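PDB 3K9D: aldehyde dehydrogenase from Listeria monocytogenes, which probably oxidises aldehydes with NAD or NADP as electron acceptor, as members of the aldehyde dehydrogenase family do. Local coordinates for residues D37-A42 against A165-G170; A42-G47 against K128-I133; V111-I116 against A193-T198; G136-F141 against K169-C174. All coordinates share one frame; numbering follows the deposited sequence.

Interaction 1 of 4, residues D37-A42 against A165-G170; sequences DTIVKA and AGCPKG
I39 lays its outer branches over the backbone where the chain turns at G166 and C167. Its chi1 of -67° sets CG1 beside its own backbone N and leaves CG2 anti to it; CG1 and CD1 lie by C167 N, CG2 by C167 CB. CD1 approaches C167 N at 3.7 Å, while CG2 meets C167 CB at 3.8 Å. A165 works in the other direction. Its methyl is directed into the helix surface, 3.5 Å from A42 CB and 3.9 Å from I39 CA, and small residues on both sides permit this closeness. T38 adds an outer margin, with CG2 3.8 Å from A165 O. No hydrogen bond crosses between 37-42 and 165-170; the contact is van der Waals packing of aliphatic groups on side chains and backbone, with 227 Å² buried in total. G166, at a positive phi of 121°, ends helix 148-164 in a Schellman motif; A165 and C167, on either side of it in sequence, both touch I39. T38 OG1 is hydrogen-bonded to Q34 O within its own helix. The contact is partly buried: helix 33-49 meets the exit of helix 148-164, I39 and C167 both also rest on A162 of that helix, I39 touches I133 of helix 121-134, and P168 leads on against helix 6-28 before strand 172-174 begins.

Interaction 2 of 4, residues A42-G47 against K128-I133; sequences AIADAG and KTLISI
K128 O is gripped by two donors of one residue: S132 N at 3.0 Å and S132 OG at 2.8 Å. They arrive from opposite faces of the carbonyl plane, OG with a C=O...donor angle of 147°, and the serine hydroxyl donates back into its own helix. The contact with 42-47 is made by other residues of the same helix and is wholly apolar in its side chains. I43 is its centre. CD1 ends against T129 CG2 at 3.8 Å and I133 CG1 at 4.0 Å, two residues one helical turn apart, and its side chain is set obliquely to both. A chi1 of -67° puts I43 CG1 beside the backbone N, which leaves CG2 anti to it; CG2 lies against L130 and also reaches the T129 methyl. I43 and L130 pass each other in opposite directions, with I43 CG2 3.9 Å from L130 CD2. That same CD2 also comes 3.8 Å from A44 N and touches A44 CB, so one leucine methyl spans two consecutive residues of the opposing helix. T129 presents its methyl to I43, whereas T129 OG1 bonds to V125 O a turn earlier. The short axes run almost antiparallel, at 174°, and 10.0 Å apart. All five touching residues are buried. Helix 121-134 is the crossover between strands 102-116 and 138-143, and helix 33-49 adds a second helical layer outside it, an arrangement consistent with the Rossmann-like coenzyme-binding domain of aldehyde dehydrogenases.

Interaction 3 of 4, residues V111-I116 against A193-T198; sequences VVAGLI and AVILAT
V111 O accepts from A193 N at 2.9 Å, the first of four backbone bonds that pair 111-116 with 193-198. A113 uses both its polar atoms on this side: A113 N gives to V194 O at 2.9 Å, and A113 O receives L196 N at 2.7 Å. The last is the most bent of the four at hydrogen (147°), although the donor lies nearly along the C=O axis. I195 CA adds a CH...O approach to A113 O at 3.4 Å. L115 N then gives to L196 O, straight at 169°, and this oxygen has two further, weak donors in K128 NZ and T198 N. The alternation is that of an inner strand in the parallel part of a mixed sheet: V111, A113 and L115 bond to this neighbour, whereas V112, G114 and I116 bond to strand 138-143. That parallel part, with crossover helices on its faces, is the Rossmann-like core expected in the coenzyme-binding domain of aldehyde dehydrogenases. On one face V194 chi1 of 78° puts CG1 between the backbone N and the carbonyl carbon, where it meets V112 CG1 and CG2, both at 3.8 Å; V112 CG1 also touches L196 CD1. On the other, L115 CG packs on I195 CG2 at 4.1 Å, a face that helix 201-207 covers. Where 193-197 has ended, T198 O stands 3.4 Å from L115 O, two acceptors that do not bond, and T198 OG1 is bonded to K128 NZ and T419 OG1.

Interaction 4 of 4, residues G136-F141 against K169-C174; sequences GNSIVF and KGAISC
S173 has a chi1 of 63°, which holds OG between its backbone N and carbonyl carbon, where it meets V140 CG1 and CG2, both at 3.5 Å. C174 has SG anti to the backbone N (chi1 -171°), and the sulfur lies 3.9 Å from F141 CB. The backbones are joined by three bonds: I139 N to A171 O at 2.9 Å, S173 N to I139 O at 3.1 Å, and F141 N to S173 O. In the first two the donor lies close to the direction of the carbonyl; in the third it is tilted 33° from the carbonyl plane. S173 O is also approached by F141 CD2 at 3.3 Å, obliquely to the ring. Parallel register and a connection through helix 148-164 make this a beta-alpha-beta unit, with strand 172-174 beside 138-143 in the Rossmann-like sheet. The two faces differ in their cover. I139, F141, I172 and C174 share the face packed by helices 121-134 and 148-164. There I172 CG2 meets the edge of the F141 ring, 4.4 Å from CE2, and I139 CG1 sits 3.8 Å above one face of the ring, toward its rim. V140 is on the opposite face, against L17 and A21 of helix 6-28. At the start of the strand, S138 OG touches A171 CB at 3.6 Å but takes its hydrogen bond with A21 O.

How the interactions relate
Interactions 3 and 4 are joined through the backbone: V112 exchanges hydrogen bonds with S138 and V140, so strands 102-116 and 138-143 make both contacts part of one sheet. Interaction 2 belongs to the helical layer on that sheet, with T129 and S132 of helix 121-134 resting on F141 and I139. Interaction 1 lies farther out, yet shares helix 33-49 and A42 with interaction 2 and K169-G170 with interaction 4. Chemistry follows depth only in part. The sheet contacts rest on backbone hydrogen bonds, the helical ones on aliphatic side-chain packing, with no hydrogen bond across. Interactions 2, 3 and 4 are buried, while interaction 1 keeps exposed T38 and G166 at its margin.

Interaction 1 of 4, residues D37-A42 against A165-G170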
loop_
_atom_site.group_PDB
_atom_site.type_symbol
_atom_site.label_atom_id
_atom_site.label_comp_id
_atom_site.label_asym_id
_atom_site.label_seq_id
_atom_site.Cartn_x
_atom_site.Cartn_y
_atom_site.Cartn_z
ATOM N N ASP A 37 21.788 -9.977 -6.705
ATOM C CA ASP A 37 21.318 -10.844 -7.788
ATOM C C ASP A 37 21.998 -12.201 -7.789
ATOM O O ASP A 37 21.379 -13.196 -8.182
ATOM C CB ASP A 37 21.470 -10.172 -9.161
ATOM C CG ASP A 37 20.505 -9.012 -9.355
ATOM O OD1 ASP A 37 19.529 -8.909 -8.577
ATOM O OD2 ASP A 37 20.729 -8.193 -10.279
ATOM N N THR A 38 23.260 -12.222 -7.352
ATOM C CA THR A 38 24.005 -13.448 -7.094
ATOM C C THR A 38 23.321 -14.350 -6.058
ATOM O O THR A 38 23.224 -15.553 -6.251
ATOM C CB THR A 38 25.468 -13.117 -6.666
ATOM O OG1 THR A 38 26.175 -12.574 -7.789
ATOM C CG2 THR A 38 26.220 -14.355 -6.181
ATOM N N ILE A 39 22.846 -13.758 -4.970
ATOM C CA ILE A 39 22.112 -14.483 -3.934
ATOM C C ILE A 39 20.753 -14.975 -4.445
ATOM O O ILE A 39 20.395 -16.126 -4.215
ATOM C CB ILE A 39 21.928 -13.598 -2.676
ATOM C CG1 ILE A 39 23.280 -13.329 -2.020
ATOM C CG2 ILE A 39 20.947 -14.236 -1.680
ATOM C CD1 ILE A 39 23.344 -11.972 -1.297
ATOM N N VAL A 40 20.020 -14.093 -5.130
ATOM C CA VAL A 40 18.722 -14.394 -5.759
ATOM C C VAL A 40 18.820 -15.633 -6.684
ATOM O O VAL A 40 17.996 -16.549 -6.597
ATOM C CB VAL A 40 18.214 -13.156 -6.550
ATOM C CG1 VAL A 40 17.110 -13.513 -7.562
ATOM C CG2 VAL A 40 17.714 -12.077 -5.584
ATOM N N LYS A 41 19.846 -15.652 -7.533
ATOM C CA LYS A 41 20.111 -16.773 -8.448
ATOM C C LYS A 41 20.406 -18.074 -7.694
ATOM O O LYS A 41 19.955 -19.149 -8.105
ATOM C CB LYS A 41 21.242 -16.387 -9.421
ATOM C CG LYS A 41 22.047 -17.536 -10.083
ATOM C CD LYS A 41 21.419 -18.050 -11.358
ATOM C CE LYS A 41 22.486 -18.395 -12.389
ATOM N NZ LYS A 41 23.333 -19.567 -11.997
ATOM N N ALA A 42 21.138 -17.970 -6.584
ATOM C CA ALA A 42 21.443 -19.130 -5.738
ATOM C C ALA A 42 20.194 -19.707 -5.068
ATOM O O ALA A 42 20.089 -20.924 -4.887
ATOM C CB ALA A 42 22.456 -18.766 -4.698
ATOM N N ALA A 165 26.193 -18.068 -1.273
ATOM C CA ALA A 165 26.299 -17.006 -2.271
ATOM C C ALA A 165 26.649 -15.615 -1.691
ATOM O O ALA A 165 26.819 -14.654 -2.449
ATOM C CB ALA A 165 24.999 -16.919 -3.054
ATOM N N GLY A 166 26.721 -15.503 -0.363
ATOM C CA GLY A 166 27.100 -14.246 0.289
ATOM C C GLY A 166 26.102 -13.626 1.257
ATOM O O GLY A 166 26.439 -12.684 1.981
ATOM N N CYS A 167 24.873 -14.137 1.262
ATOM C CA CYS A 167 23.813 -13.623 2.118
ATOM C C CYS A 167 24.112 -13.768 3.618
ATOM O O CYS A 167 24.596 -14.811 4.058
ATOM C CB CYS A 167 22.495 -14.317 1.775
ATOM S SG CYS A 167 21.036 -13.642 2.552
ATOM N N PRO A 168 23.832 -12.709 4.404
ATOM C CA PRO A 168 23.974 -12.770 5.860
ATOM C C PRO A 168 23.047 -13.813 6.471
ATOM O O PRO A 168 21.913 -13.959 6.017
ATOM C CB PRO A 168 23.510 -11.380 6.313
ATOM C CG PRO A 168 23.600 -10.530 5.115
ATOM C CD PRO A 168 23.362 -11.384 3.953
ATOM N N LYS A 169 23.542 -14.526 7.480
ATOM C CA LYS A 169 22.748 -15.451 8.295
ATOM C C LYS A 169 21.587 -14.708 8.945
ATOM O O LYS A 169 21.736 -13.554 9.356
ATOM C CB LYS A 169 23.615 -16.010 9.420
ATOM C CG LYS A 169 23.644 -17.512 9.553
ATOM C CD LYS A 169 24.849 -18.078 8.826
ATOM C CE LYS A 169 26.114 -18.063 9.677
ATOM N NZ LYS A 169 26.192 -19.249 10.577
ATOM N N GLY A 170 20.439 -15.363 9.038
ATOM C CA GLY A 170 19.266 -14.760 9.677
ATOM C C GLY A 170 18.391 -13.906 8.777
ATOM O O GLY A 170 17.300 -13.472 9.192
#

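Interaction 2 of 4, residues A42-G47 against K128-I133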
loop_
_atom_site.group_PDB
_atom_site.type_symbol
_atom_site.label_atom_id
_atom_site.label_comp_id
_atom_site.label_asym_id
_atom_site.label_seq_id
_atom_site.Cartn_x
_atom_site.Cartn_y
_atom_site.Cartn_z
ATOM N N ALA A 42 21.138 -17.970 -6.584
ATOM C CA ALA A 42 21.443 -19.130 -5.738
ATOM C C ALA A 42 20.194 -19.707 -5.068
ATOM O O ALA A 42 20.089 -20.924 -4.887
ATOM C CB ALA A 42 22.456 -18.766 -4.698
ATOM N N ILE A 43 19.261 -18.827 -4.696
ATOM C CA ILE A 43 17.980 -19.227 -4.106
ATOM C C ILE A 43 17.130 -19.950 -5.150
ATOM O O ILE A 43 16.545 -21.019 -4.877
ATOM C CB ILE A 43 17.214 -17.989 -3.504
ATOM C CG1 ILE A 43 17.977 -17.436 -2.305
ATOM C CG2 ILE A 43 15.789 -18.352 -3.100
ATOM C CD1 ILE A 43 17.592 -15.984 -1.877
ATOM N N ALA A 44 17.094 -19.370 -6.348
ATOM C CA ALA A 44 16.340 -19.924 -7.460
ATOM C C ALA A 44 16.872 -21.300 -7.849
ATOM O O ALA A 44 16.088 -22.228 -8.070
ATOM C CB ALA A 44 16.379 -18.984 -8.650
ATOM N N ASP A 45 18.175 -21.435 -7.908
ATOM C CA ASP A 45 18.797 -22.695 -8.227
ATOM C C ASP A 45 18.509 -23.739 -7.187
ATOM O O ASP A 45 18.102 -24.810 -7.532
ATOM C CB ASP A 45 20.276 -22.552 -8.471
ATOM C CG ASP A 45 20.580 -21.891 -9.747
ATOM O OD1 ASP A 45 19.722 -21.760 -10.579
ATOM O OD2 ASP A 45 21.708 -21.479 -9.909
ATOM N N ALA A 46 18.693 -23.418 -5.924
ATOM C CA ALA A 46 18.390 -24.344 -4.824
ATOM C C ALA A 46 16.920 -24.770 -4.765
ATOM O O ALA A 46 16.629 -25.940 -4.515
ATOM C CB ALA A 46 18.821 -23.768 -3.499
ATOM N N GLY A 47 16.013 -23.823 -5.003
ATOM C CA GLY A 47 14.580 -24.094 -5.068
ATOM C C GLY A 47 14.225 -25.056 -6.191
ATOM O O GLY A 47 13.527 -26.052 -5.964
ATOM N N LYS A 128 8.399 -15.871 -2.373
ATOM C CA LYS A 128 8.460 -14.710 -1.460
ATOM C C LYS A 128 9.894 -14.361 -1.092
ATOM O O LYS A 128 10.235 -13.188 -1.002
ATOM C CB LYS A 128 7.658 -14.951 -0.176
ATOM C CG LYS A 128 6.156 -14.982 -0.367
ATOM C CD LYS A 128 5.411 -14.878 0.970
ATOM C CE LYS A 128 3.906 -14.648 0.720
ATOM N NZ LYS A 128 3.041 -14.860 1.907
ATOM N N THR A 129 10.714 -15.392 -0.887
ATOM C CA THR A 129 12.117 -15.233 -0.551
ATOM C C THR A 129 12.815 -14.496 -1.685
ATOM O O THR A 129 13.432 -13.457 -1.463
ATOM C CB THR A 129 12.791 -16.582 -0.294
ATOM O OG1 THR A 129 12.211 -17.198 0.855
ATOM C CG2 THR A 129 14.297 -16.403 -0.037
ATOM N N LEU A 130 12.663 -15.022 -2.900
ATOM C CA LEU A 130 13.270 -14.458 -4.101
ATOM C C LEU A 130 12.936 -12.997 -4.310
ATOM O O LEU A 130 13.827 -12.198 -4.583
ATOM C CB LEU A 130 12.811 -15.230 -5.335
ATOM C CG LEU A 130 13.495 -16.551 -5.644
ATOM C CD1 LEU A 130 12.612 -17.330 -6.569
ATOM C CD2 LEU A 130 14.851 -16.325 -6.249
ATOM N N ILE A 131 11.656 -12.649 -4.183
ATOM C CA ILE A 131 11.236 -11.253 -4.375
ATOM C C ILE A 131 11.640 -10.284 -3.230
ATOM O O ILE A 131 12.020 -9.145 -3.496
ATOM C CB ILE A 131 9.726 -11.132 -4.794
ATOM C CG1 ILE A 131 8.777 -11.604 -3.681
ATOM C CG2 ILE A 131 9.489 -11.923 -6.102
ATOM C CD1 ILE A 131 7.347 -11.213 -3.887
ATOM N N SER A 132 11.586 -10.754 -1.981
ATOM C CA SER A 132 12.032 -9.960 -0.826
ATOM C C SER A 132 13.526 -9.688 -0.870
ATOM O O SER A 132 13.952 -8.534 -0.779
ATOM C CB SER A 132 11.680 -10.639 0.500
ATOM O OG SER A 132 10.283 -10.864 0.593
ATOM N N ILE A 133 14.315 -10.750 -1.031
ATOM C CA ILE A 133 15.772 -10.647 -1.150
ATOM C C ILE A 133 16.186 -9.788 -2.353
ATOM O O ILE A 133 17.110 -8.963 -2.240
ATOM C CB ILE A 133 16.453 -12.055 -1.198
ATOM C CG1 ILE A 133 16.289 -12.797 0.141
ATOM C CG2 ILE A 133 17.922 -11.942 -1.589
ATOM C CD1 ILE A 133 17.201 -12.302 1.280
#

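Interaction 3 of 4, residues V111-I116 against A193-T198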
loop_
_atom_site.group_PDB
_atom_site.type_symbol
_atom_site.label_atom_id
_atom_site.label_comp_id
_atom_site.label_asym_id
_atom_site.label_seq_id
_atom_site.Cartn_x
_atom_site.Cartn_y
_atom_site.Cartn_z
ATOM N N VAL A 111 12.323 -5.767 7.252
ATOM C CA VAL A 111 12.048 -7.186 7.539
ATOM C C VAL A 111 10.604 -7.512 7.140
ATOM O O VAL A 111 9.657 -6.957 7.706
ATOM C CB VAL A 111 12.246 -7.541 9.033
ATOM C CG1 VAL A 111 11.955 -9.022 9.284
ATOM C CG2 VAL A 111 13.635 -7.184 9.493
ATOM N N VAL A 112 10.464 -8.392 6.151
ATOM C CA VAL A 112 9.175 -8.828 5.622
ATOM C C VAL A 112 8.625 -9.972 6.487
ATOM O O VAL A 112 9.375 -10.857 6.915
ATOM C CB VAL A 112 9.313 -9.291 4.128
ATOM C CG1 VAL A 112 7.977 -9.688 3.525
ATOM C CG2 VAL A 112 9.925 -8.184 3.271
ATOM N N ALA A 113 7.326 -9.930 6.766
ATOM C CA ALA A 113 6.635 -11.050 7.390
ATOM C C ALA A 113 5.844 -11.783 6.316
ATOM O O ALA A 113 4.896 -11.238 5.740
ATOM C CB ALA A 113 5.726 -10.578 8.487
ATOM N N GLY A 114 6.270 -13.007 6.023
ATOM C CA GLY A 114 5.591 -13.845 5.041
ATOM C C GLY A 114 4.699 -14.877 5.707
ATOM O O GLY A 114 5.177 -15.770 6.404
ATOM N N LEU A 115 3.398 -14.755 5.487
ATOM C CA LEU A 115 2.446 -15.761 5.946
ATOM C C LEU A 115 2.310 -16.806 4.848
ATOM O O LEU A 115 1.966 -16.462 3.714
ATOM C CB LEU A 115 1.075 -15.133 6.264
ATOM C CG LEU A 115 1.043 -13.901 7.200
ATOM C CD1 LEU A 115 -0.370 -13.538 7.620
ATOM C CD2 LEU A 115 1.885 -14.108 8.419
ATOM N N ILE A 116 2.574 -18.067 5.196
ATOM C CA ILE A 116 2.558 -19.195 4.230
ATOM C C ILE A 116 1.379 -20.155 4.457
ATOM O O ILE A 116 1.299 -20.785 5.510
ATOM C CB ILE A 116 3.867 -20.031 4.325
ATOM C CG1 ILE A 116 5.099 -19.138 4.182
ATOM C CG2 ILE A 116 3.872 -21.166 3.296
ATOM C CD1 ILE A 116 5.136 -18.361 2.887
ATOM N N ALA A 193 8.469 -4.633 8.902
ATOM C CA ALA A 193 8.191 -3.494 8.018
ATOM C C ALA A 193 6.942 -3.652 7.158
ATOM O O ALA A 193 6.297 -2.656 6.766
ATOM C CB ALA A 193 9.378 -3.231 7.137
ATOM N N VAL A 194 6.617 -4.903 6.854
ATOM C CA VAL A 194 5.517 -5.216 5.955
ATOM C C VAL A 194 5.040 -6.647 6.200
ATOM O O VAL A 194 5.804 -7.494 6.665
ATOM C CB VAL A 194 5.896 -4.969 4.453
ATOM C CG1 VAL A 194 6.767 -6.101 3.908
ATOM C CG2 VAL A 194 4.645 -4.738 3.570
ATOM N N ILE A 195 3.764 -6.895 5.918
ATOM C CA ILE A 195 3.220 -8.247 5.967
ATOM C C ILE A 195 2.760 -8.657 4.578
ATOM O O ILE A 195 1.941 -7.963 3.969
ATOM C CB ILE A 195 2.027 -8.376 6.967
ATOM C CG1 ILE A 195 2.429 -7.868 8.348
ATOM C CG2 ILE A 195 1.529 -9.841 7.048
ATOM C CD1 ILE A 195 1.287 -7.385 9.174
ATOM N N LEU A 196 3.299 -9.778 4.082
ATOM C CA LEU A 196 2.691 -10.496 2.954
ATOM C C LEU A 196 1.710 -11.526 3.499
ATOM O O LEU A 196 2.095 -12.575 4.025
ATOM C CB LEU A 196 3.731 -11.157 2.060
ATOM C CG LEU A 196 4.706 -10.212 1.355
ATOM C CD1 LEU A 196 5.806 -10.977 0.616
ATOM C CD2 LEU A 196 3.941 -9.323 0.418
ATOM N N ALA A 197 0.438 -11.193 3.374
ATOM C CA ALA A 197 -0.624 -11.891 4.075
ATOM C C ALA A 197 -1.321 -12.855 3.123
ATOM O O ALA A 197 -2.352 -12.525 2.544
ATOM C CB ALA A 197 -1.615 -10.879 4.652
ATOM N N THR A 198 -0.737 -14.037 2.956
ATOM C CA THR A 198 -1.332 -15.089 2.127
ATOM C C THR A 198 -2.034 -16.123 3.021
ATOM O O THR A 198 -1.393 -16.841 3.799
ATOM C CB THR A 198 -0.281 -15.761 1.216
ATOM O OG1 THR A 198 0.467 -14.751 0.526
ATOM C CG2 THR A 198 -0.947 -16.674 0.189
#

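Interaction 4 of 4, residues G136-F141 against K169-C174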
loop_
_atom_site.group_PDB
_atom_site.type_symbol
_atom_site.label_atom_id
_atom_site.label_comp_id
_atom_site.label_asym_id
_atom_site.label_seq_id
_atom_site.Cartn_x
_atom_site.Cartn_y
_atom_site.Cartn_z
ATOM N N GLY A 136 16.159 -6.263 -1.477
ATOM C CA GLY A 136 17.110 -5.932 -0.400
ATOM C C GLY A 136 16.567 -6.090 1.012
ATOM O O GLY A 136 17.085 -5.478 1.959
ATOM N N ASN A 137 15.538 -6.926 1.152
ATOM C CA ASN A 137 14.839 -7.148 2.424
ATOM C C ASN A 137 15.221 -8.479 3.043
ATOM O O ASN A 137 15.606 -9.396 2.332
ATOM C CB ASN A 137 13.327 -7.231 2.178
ATOM C CG ASN A 137 12.758 -5.999 1.517
ATOM O OD1 ASN A 137 12.651 -4.932 2.133
ATOM N ND2 ASN A 137 12.350 -6.147 0.266
ATOM N N SER A 138 15.045 -8.608 4.352
ATOM C CA SER A 138 15.071 -9.916 4.991
ATOM C C SER A 138 13.641 -10.423 5.044
ATOM O O SER A 138 12.710 -9.660 4.766
ATOM C CB SER A 138 15.645 -9.826 6.404
ATOM O OG SER A 138 17.056 -9.647 6.372
ATOM N N ILE A 139 13.452 -11.694 5.394
ATOM C CA ILE A 139 12.088 -12.256 5.499
ATOM C C ILE A 139 11.989 -13.316 6.619
ATOM O O ILE A 139 12.874 -14.155 6.759
ATOM C CB ILE A 139 11.545 -12.746 4.096
ATOM C CG1 ILE A 139 10.048 -13.117 4.161
ATOM C CG2 ILE A 139 12.449 -13.878 3.471
ATOM C CD1 ILE A 139 9.349 -13.137 2.822
ATOM N N VAL A 140 10.944 -13.229 7.445
ATOM C CA VAL A 140 10.690 -14.223 8.501
ATOM C C VAL A 140 9.318 -14.843 8.258
ATOM O O VAL A 140 8.316 -14.132 8.208
ATOM C CB VAL A 140 10.725 -13.613 9.944
ATOM C CG1 VAL A 140 10.648 -14.719 10.986
ATOM C CG2 VAL A 140 11.999 -12.799 10.188
ATOM N N PHE A 141 9.284 -16.165 8.102
ATOM C CA PHE A 141 8.060 -16.876 7.756
ATOM C C PHE A 141 7.242 -17.369 8.928
ATOM O O PHE A 141 7.773 -17.845 9.932
ATOM C CB PHE A 141 8.338 -18.048 6.795
ATOM C CG PHE A 141 8.826 -17.612 5.435
ATOM C CD1 PHE A 141 7.954 -17.023 4.526
ATOM C CD2 PHE A 141 10.151 -17.761 5.080
ATOM C CE1 PHE A 141 8.391 -16.604 3.265
ATOM C CE2 PHE A 141 10.604 -17.340 3.832
ATOM C CZ PHE A 141 9.714 -16.761 2.922
ATOM N N LYS A 169 23.542 -14.526 7.480
ATOM C CA LYS A 169 22.748 -15.451 8.295
ATOM C C LYS A 169 21.587 -14.708 8.945
ATOM O O LYS A 169 21.736 -13.554 9.356
ATOM C CB LYS A 169 23.615 -16.010 9.420
ATOM C CG LYS A 169 23.644 -17.512 9.553
ATOM C CD LYS A 169 24.849 -18.078 8.826
ATOM C CE LYS A 169 26.114 -18.063 9.677
ATOM N NZ LYS A 169 26.192 -19.249 10.577
ATOM N N GLY A 170 20.439 -15.363 9.038
ATOM C CA GLY A 170 19.266 -14.760 9.677
ATOM C C GLY A 170 18.391 -13.906 8.777
ATOM O O GLY A 170 17.300 -13.472 9.192
ATOM N N ALA A 171 18.855 -13.673 7.545
ATOM C CA ALA A 171 18.084 -12.938 6.538
ATOM C C ALA A 171 16.895 -13.721 6.028
ATOM O O ALA A 171 15.924 -13.134 5.567
ATOM C CB ALA A 171 18.965 -12.535 5.379
ATOM N N ILE A 172 16.981 -15.046 6.084
ATOM C CA ILE A 172 15.862 -15.912 5.666
ATOM C C ILE A 172 15.591 -16.912 6.776
ATOM O O ILE A 172 16.424 -17.780 7.058
ATOM C CB ILE A 172 16.169 -16.668 4.331
ATOM C CG1 ILE A 172 16.503 -15.668 3.214
ATOM C CG2 ILE A 172 15.001 -17.598 3.957
ATOM C CD1 ILE A 172 17.402 -16.220 2.159
ATOM N N SER A 173 14.448 -16.772 7.429
ATOM C CA SER A 173 14.147 -17.593 8.590
ATOM C C SER A 173 12.677 -17.979 8.661
ATOM O O SER A 173 11.862 -17.500 7.876
ATOM C CB SER A 173 14.610 -16.893 9.885
ATOM O OG SER A 173 13.918 -15.666 10.088
ATOM N N CYS A 174 12.344 -18.835 9.621
ATOM C CA CYS A 174 10.995 -19.344 9.765
ATOM C C CYS A 174 10.767 -19.698 11.219
ATOM O O CYS A 174 11.659 -20.277 11.853
ATOM C CB CYS A 174 10.838 -20.608 8.900
ATOM S SG CYS A 174 9.165 -21.282 8.732
#